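Local coordinates for protein succinate-semialdehyde dehydrogenase (Streptococcus pyogenes MGAS1882, PDB 4OGD) that probably oxidises succinic semialdehyde to succinate with NADP+ as cofactor, as a Rossmann-fold member of the aldehyde dehydrogenase family, at residues Val153-Ser158 with Ile186-Val191. Sequence-based numbering, arbitrary orientation.
Sequences VLKHAS and ISYDQV
With chi1 at -160°, Lys155 sends CG away from its own backbone N and over to Ile186 and Val191, and bends at chi2 and chi4 then carry the amine forward, toward His156. The methylenes do the touching: Lys155 CG lies 3.7 Å from Val191 CG2, the two side chains crossing at about a right angle, and 4.0 Å from Ile186 CG1. Farther out, Lys155 CE approaches the edge of the Tyr188 ring near its plane, at 4.3 Å from CE1. The lysine thus packs through its aliphatic part, while its amine bonds mainly within its own segment: Lys155 NZ donates to His156 O at 2.8 Å, tilted 27° from the carbonyl plane. A weak hydrogen bond joins NZ to Tyr3 OH, which also bonds Ile186 O and so links the two segments indirectly. A capping box fixes the helix start: Gln190 N donates to Ser187 OG (3.1 Å), and Ser187 N reaches Gln190 OE1 (2.9 Å) on a lone pair. In the parallel part of the Rossmann-type sheet, strand 152-155 runs between strands 124-128 and 181-183; helix 188-196 follows the latter and packs its first turn against Lys155.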
loop_
_atom_site.group_PDB
_atom_site.type_symbol
_atom_site.label_atom_id
_atom_site.label_comp_id
_atom_site.label_asym_id
_atom_site.label_seq_id
_atom_site.Cartn_x
_atom_site.Cartn_y
_atom_site.Cartn_z
ATOM N N VAL A 153 -5.902 -2.941 17.182
ATOM C CA VAL A 153 -6.895 -3.934 17.583
ATOM C C VAL A 153 -6.606 -5.189 16.778
ATOM O O VAL A 153 -6.231 -5.115 15.595
ATOM C CB VAL A 153 -8.355 -3.437 17.412
ATOM C CG1 VAL A 153 -8.618 -2.257 18.343
ATOM C CG2 VAL A 153 -8.637 -3.035 15.966
ATOM N N LEU A 154 -6.740 -6.339 17.438
ATOM C CA LEU A 154 -6.280 -7.615 16.892
ATOM C C LEU A 154 -7.407 -8.613 16.711
ATOM O O LEU A 154 -8.127 -8.934 17.662
ATOM C CB LEU A 154 -5.244 -8.222 17.835
ATOM C CG LEU A 154 -4.850 -9.677 17.561
ATOM C CD1 LEU A 154 -4.092 -9.775 16.236
ATOM C CD2 LEU A 154 -4.006 -10.220 18.707
ATOM N N LYS A 155 -7.566 -9.105 15.488
ATOM C CA LYS A 155 -8.424 -10.253 15.253
ATOM C C LYS A 155 -7.518 -11.434 14.930
ATOM O O LYS A 155 -6.870 -11.462 13.883
ATOM C CB LYS A 155 -9.399 -9.963 14.111
ATOM C CG LYS A 155 -10.623 -10.868 14.110
ATOM C CD LYS A 155 -10.409 -12.054 13.215
ATOM C CE LYS A 155 -11.525 -13.084 13.390
ATOM N NZ LYS A 155 -10.953 -14.407 13.779
ATOM N N HIS A 156 -7.453 -12.391 15.850
ATOM C CA HIS A 156 -6.584 -13.548 15.697
ATOM C C HIS A 156 -7.369 -14.764 15.225
ATOM O O HIS A 156 -8.593 -14.731 15.158
ATOM C CB HIS A 156 -5.879 -13.850 17.030
ATOM C CG HIS A 156 -4.453 -14.285 16.874
ATOM N ND1 HIS A 156 -4.037 -15.137 15.874
ATOM C CD2 HIS A 156 -3.343 -13.967 17.582
ATOM C CE1 HIS A 156 -2.732 -15.323 15.971
ATOM N NE2 HIS A 156 -2.286 -14.629 17.003
ATOM N N ALA A 157 -6.653 -15.835 14.890
ATOM C CA ALA A 157 -7.268 -17.085 14.445
ATOM C C ALA A 157 -8.174 -17.664 15.518
ATOM O O ALA A 157 -7.889 -17.548 16.711
ATOM C CB ALA A 157 -6.198 -18.096 14.072
ATOM N N SER A 158 -9.254 -18.304 15.085
ATOM C CA SER A 158 -10.211 -18.898 16.014
ATOM C C SER A 158 -9.585 -19.967 16.901
ATOM O O SER A 158 -10.050 -20.211 18.016
ATOM C CB SER A 158 -11.395 -19.494 15.247
ATOM O OG SER A 158 -10.987 -20.581 14.443
ATOM N N ILE A 186 -14.153 -11.534 17.970
ATOM C CA ILE A 186 -15.301 -11.069 17.195
ATOM C C ILE A 186 -15.614 -11.913 15.957
ATOM O O ILE A 186 -14.789 -12.710 15.490
ATOM C CB ILE A 186 -15.133 -9.592 16.761
ATOM C CG1 ILE A 186 -13.814 -9.407 16.004
ATOM C CG2 ILE A 186 -15.206 -8.662 17.978
ATOM C CD1 ILE A 186 -13.684 -8.042 15.338
ATOM N N SER A 187 -16.818 -11.719 15.426
ATOM C CA SER A 187 -17.278 -12.437 14.242
ATOM C C SER A 187 -16.778 -11.733 12.997
ATOM O O SER A 187 -16.314 -10.599 13.069
ATOM C CB SER A 187 -18.798 -12.434 14.204
ATOM O OG SER A 187 -19.268 -11.114 14.009
ATOM N N TYR A 188 -16.893 -12.397 11.853
ATOM C CA TYR A 188 -16.497 -11.794 10.582
ATOM C C TYR A 188 -17.324 -10.550 10.286
ATOM O O TYR A 188 -16.827 -9.589 9.700
ATOM C CB TYR A 188 -16.660 -12.791 9.435
ATOM C CG TYR A 188 -15.710 -13.964 9.476
ATOM C CD1 TYR A 188 -14.498 -13.887 10.156
ATOM C CD2 TYR A 188 -16.024 -15.154 8.828
ATOM C CE1 TYR A 188 -13.625 -14.968 10.191
ATOM C CE2 TYR A 188 -15.162 -16.237 8.857
ATOM C CZ TYR A 188 -13.964 -16.140 9.541
ATOM O OH TYR A 188 -13.107 -17.218 9.568
ATOM N N ASP A 189 -18.589 -10.563 10.693
ATOM C CA ASP A 189 -19.444 -9.404 10.470
ATOM C C ASP A 189 -18.970 -8.218 11.301
ATOM O O ASP A 189 -19.015 -7.080 10.844
ATOM C CB ASP A 189 -20.902 -9.736 10.775
ATOM C CG ASP A 189 -21.485 -10.734 9.796
ATOM O OD1 ASP A 189 -21.149 -10.654 8.594
ATOM O OD2 ASP A 189 -22.276 -11.597 10.231
ATOM N N GLN A 190 -18.506 -8.492 12.517
ATOM C CA GLN A 190 -17.943 -7.445 13.355
ATOM C C GLN A 190 -16.632 -6.934 12.766
ATOM O O GLN A 190 -16.332 -5.743 12.867
ATOM C CB GLN A 190 -17.752 -7.936 14.793
ATOM C CG GLN A 190 -19.065 -8.021 15.578
ATOM C CD GLN A 190 -18.901 -8.683 16.931
ATOM O OE1 GLN A 190 -18.325 -9.770 17.042
ATOM N NE2 GLN A 190 -19.412 -8.033 17.976
ATOM N N VAL A 191 -15.862 -7.827 12.145
ATOM C CA VAL A 191 -14.624 -7.413 11.484
ATOM C C VAL A 191 -14.948 -6.394 10.393
ATOM O O VAL A 191 -14.269 -5.378 10.262
ATOM C CB VAL A 191 -13.857 -8.603 10.879
ATOM C CG1 VAL A 191 -12.697 -8.112 10.020
ATOM C CG2 VAL A 191 -13.331 -9.514 11.980
#